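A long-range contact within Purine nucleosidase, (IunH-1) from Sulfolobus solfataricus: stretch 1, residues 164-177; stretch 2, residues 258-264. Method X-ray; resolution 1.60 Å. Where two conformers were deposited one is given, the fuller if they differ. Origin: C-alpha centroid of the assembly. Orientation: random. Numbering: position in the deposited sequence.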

# COMPACT_ATOMS: atom_id res chain seq x y z
N ASN A 164 3.92 6.94 19.94
CA ASN A 164 3.70 5.59 20.50
C ASN A 164 3.09 4.64 19.46
O ASN A 164 3.53 3.50 19.33
CB ASN A 164 2.79 5.64 21.73
CG ASN A 164 3.48 6.24 22.93
OD1 ASN A 164 4.71 6.32 22.98
ND2 ASN A 164 2.68 6.65 23.95
N ILE A 165 2.10 5.12 18.72
CA ILE A 165 1.47 4.29 17.69
C ILE A 165 2.41 4.08 16.51
O ILE A 165 2.55 2.96 15.99
CB ILE A 165 0.13 4.90 17.21
CG1 ILE A 165 -0.81 5.18 18.39
CG2 ILE A 165 -0.58 3.98 16.15
CD1 ILE A 165 -1.18 3.94 19.22
N TRP A 166 3.10 5.15 16.07
CA TRP A 166 4.02 5.07 14.93
C TRP A 166 5.19 4.06 15.17
O TRP A 166 5.61 3.37 14.24
CB TRP A 166 4.59 6.48 14.64
CG TRP A 166 5.58 6.51 13.52
CD1 TRP A 166 5.34 6.71 12.18
CD2 TRP A 166 7.00 6.36 13.64
NE1 TRP A 166 6.51 6.65 11.46
CE2 TRP A 166 7.54 6.43 12.34
CE3 TRP A 166 7.87 6.14 14.73
CZ2 TRP A 166 8.91 6.31 12.10
CZ3 TRP A 166 9.22 6.02 14.47
CH2 TRP A 166 9.72 6.10 13.17
N VAL A 167 5.73 4.01 16.38
CA VAL A 167 6.90 3.14 16.67
C VAL A 167 6.59 1.69 16.33
O VAL A 167 7.38 0.98 15.69
CB VAL A 167 7.38 3.28 18.12
CG1 VAL A 167 8.27 2.10 18.55
CG2 VAL A 167 8.13 4.63 18.32
N ASP A 168 5.38 1.26 16.72
CA ASP A 168 4.94 -0.12 16.48
C ASP A 168 3.47 -0.15 16.13
O ASP A 168 2.63 -0.45 16.97
CB ASP A 168 5.30 -1.07 17.63
CG ASP A 168 5.19 -2.53 17.22
OD1 ASP A 168 4.62 -2.82 16.14
OD2 ASP A 168 5.69 -3.42 17.96
N PRO A 169 3.17 0.15 14.86
CA PRO A 169 1.74 0.23 14.48
C PRO A 169 1.12 -1.14 14.33
O PRO A 169 -0.10 -1.27 14.41
CB PRO A 169 1.77 1.00 13.17
CG PRO A 169 3.10 0.68 12.59
CD PRO A 169 4.06 0.54 13.75
N ASP A 170 1.96 -2.16 14.13
CA ASP A 170 1.46 -3.55 14.10
C ASP A 170 0.97 -3.95 15.49
O ASP A 170 -0.13 -4.49 15.65
CB ASP A 170 2.58 -4.44 13.56
CG ASP A 170 2.97 -4.02 12.17
OD1 ASP A 170 2.17 -4.20 11.24
OD2 ASP A 170 4.06 -3.41 12.00
N ALA A 171 1.78 -3.69 16.51
CA ALA A 171 1.37 -3.92 17.89
C ALA A 171 0.09 -3.14 18.21
O ALA A 171 -0.82 -3.68 18.85
CB ALA A 171 2.52 -3.56 18.90
N ALA A 172 0.00 -1.89 17.78
CA ALA A 172 -1.19 -1.06 18.04
C ALA A 172 -2.40 -1.68 17.39
O ALA A 172 -3.47 -1.72 17.99
CB ALA A 172 -0.98 0.39 17.55
N LYS A 173 -2.25 -2.12 16.15
CA LYS A 173 -3.39 -2.71 15.43
C LYS A 173 -3.88 -3.95 16.17
O LYS A 173 -5.11 -4.15 16.34
CB LYS A 173 -3.01 -3.05 13.98
CG LYS A 173 -4.19 -3.45 13.09
CD LYS A 173 -3.80 -3.37 11.59
CE LYS A 173 -4.98 -3.21 10.65
NZ LYS A 173 -5.61 -1.85 10.58
N ILE A 174 -2.96 -4.79 16.62
CA ILE A 174 -3.33 -5.99 17.41
C ILE A 174 -4.11 -5.60 18.67
O ILE A 174 -5.17 -6.17 18.97
CB ILE A 174 -2.06 -6.81 17.78
CG1 ILE A 174 -1.51 -7.46 16.52
CG2 ILE A 174 -2.37 -7.87 18.86
CD1 ILE A 174 -0.02 -7.93 16.71
N VAL A 175 -3.66 -4.60 19.40
CA VAL A 175 -4.29 -4.18 20.65
C VAL A 175 -5.70 -3.62 20.40
O VAL A 175 -6.64 -3.95 21.13
CB VAL A 175 -3.37 -3.19 21.40
CG1 VAL A 175 -4.12 -2.44 22.50
CG2 VAL A 175 -2.19 -3.98 21.97
N PHE A 176 -5.82 -2.78 19.36
CA PHE A 176 -7.10 -2.14 19.05
C PHE A 176 -8.12 -3.11 18.47
O PHE A 176 -9.31 -2.78 18.48
CB PHE A 176 -6.91 -0.87 18.20
CG PHE A 176 -6.59 0.35 19.00
CD1 PHE A 176 -5.30 0.54 19.49
CD2 PHE A 176 -7.53 1.31 19.27
CE1 PHE A 176 -4.98 1.67 20.24
CE2 PHE A 176 -7.22 2.41 20.04
CZ PHE A 176 -5.93 2.61 20.50
N ASN A 177 -7.67 -4.26 17.95
CA ASN A 177 -8.56 -5.28 17.37
C ASN A 177 -8.91 -6.40 18.36
O ASN A 177 -9.83 -7.19 18.10
CB ASN A 177 -7.90 -5.86 16.12
CG ASN A 177 -8.78 -6.83 15.37
OD1 ASN A 177 -9.83 -6.47 14.85
ND2 ASN A 177 -8.34 -8.09 15.31
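Stretch 2 (258-264) FVVIDNT

Stretch 2 continues a β-strand, begun earlier in the chain, through Phe258 to Ile261, then passes into loop at Asp262, Asn263 and Thr264. It lies nearly antiparallel to helix 169-177, with a signed crossing angle of -152° and axes 8.2 Å apart at closest approach. The register follows from that: Pro169 faces Asn263, Lys173 faces Ile261 and Phe176 faces Val259, the CA-CA spacing widening from 4.9 to 5.4 to 7.6 Å. The Phe176 ring lies at the wide end.

The apolar rule is strand alternation. Val259 and Ile261 point toward the helix, while Val260 points away. Ile261, with chi1 and chi2 both m, is the most covered residue: its CG2 lies 3.8 Å from Ile165 CG2, 3.9 Å from Ala172 CB and 4.1 Å from Pro169 CB, and its CD1 sits over one face of Phe176, 4.1 Å from CD1 of that ring. Val259 CB approaches Phe176 CD2 obliquely at 4.2 Å. Pro169 CB also packs 3.4 Å from Asp262 O, a van der Waals contact.

Polar bonds pin the strand's end. Lys173 reaches across the strand, its NZ donating to Ile261 O at 2.9 Å; one water, accepting from both Lys173 NZ and Ile261 N, ties the same pair again. Beyond the strand, Asn263 ND2 donates to Asp170 OD1 at 3.0 Å.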

# COMPACT_ATOMS: atom_id res chain seq x y z
N PHE A 258 -14.83 4.37 16.30
CA PHE A 258 -14.13 3.25 15.68
C PHE A 258 -12.78 3.76 15.14
O PHE A 258 -12.75 4.63 14.25
CB PHE A 258 -14.96 2.61 14.56
CG PHE A 258 -14.24 1.51 13.82
CD1 PHE A 258 -13.88 0.35 14.47
CD2 PHE A 258 -13.95 1.64 12.47
CE1 PHE A 258 -13.21 -0.66 13.79
CE2 PHE A 258 -13.29 0.64 11.79
CZ PHE A 258 -12.91 -0.50 12.45
N VAL A 259 -11.70 3.23 15.71
CA VAL A 259 -10.31 3.66 15.38
C VAL A 259 -9.63 2.57 14.56
O VAL A 259 -9.59 1.41 14.97
CB VAL A 259 -9.50 3.89 16.64
CG1 VAL A 259 -8.06 4.35 16.25
CG2 VAL A 259 -10.16 4.93 17.57
N VAL A 260 -9.08 2.97 13.39
CA VAL A 260 -8.29 2.09 12.54
C VAL A 260 -6.83 2.56 12.64
O VAL A 260 -6.61 3.77 12.60
CB VAL A 260 -8.72 2.15 11.10
CG1 VAL A 260 -7.81 1.29 10.22
CG2 VAL A 260 -10.18 1.61 10.97
N ILE A 261 -5.92 1.60 12.84
CA ILE A 261 -4.47 1.92 12.88
C ILE A 261 -3.89 1.66 11.51
O ILE A 261 -4.01 0.56 10.95
CB ILE A 261 -3.76 1.02 13.89
CG1 ILE A 261 -4.42 1.06 15.27
CG2 ILE A 261 -2.25 1.40 13.95
CD1 ILE A 261 -4.44 2.46 15.93
N ASP A 262 -3.19 2.65 10.96
CA ASP A 262 -2.43 2.46 9.71
C ASP A 262 -1.09 1.78 10.03
O ASP A 262 -0.26 2.35 10.76
CB ASP A 262 -2.20 3.79 9.00
CG ASP A 262 -1.47 3.63 7.67
OD1 ASP A 262 -0.41 2.96 7.63
OD2 ASP A 262 -1.94 4.21 6.66
N ASN A 263 -0.95 0.51 9.63
CA ASN A 263 0.27 -0.27 9.87
C ASN A 263 1.05 -0.53 8.59
O ASN A 263 1.76 -1.54 8.47
CB ASN A 263 -0.02 -1.57 10.63
CG ASN A 263 -0.78 -2.59 9.79
OD1 ASN A 263 -1.64 -2.21 8.96
ND2 ASN A 263 -0.49 -3.88 10.00
N THR A 264 0.91 0.37 7.62
CA THR A 264 1.73 0.32 6.43
C THR A 264 3.10 0.93 6.70
O THR A 264 3.33 1.55 7.74
CB THR A 264 1.09 1.08 5.23
OG1 THR A 264 1.20 2.50 5.44
CG2 THR A 264 -0.38 0.65 5.02
O HOH W 1 -6.92 -1.20 12.88
O HOH W 2 -5.13 -0.60 8.57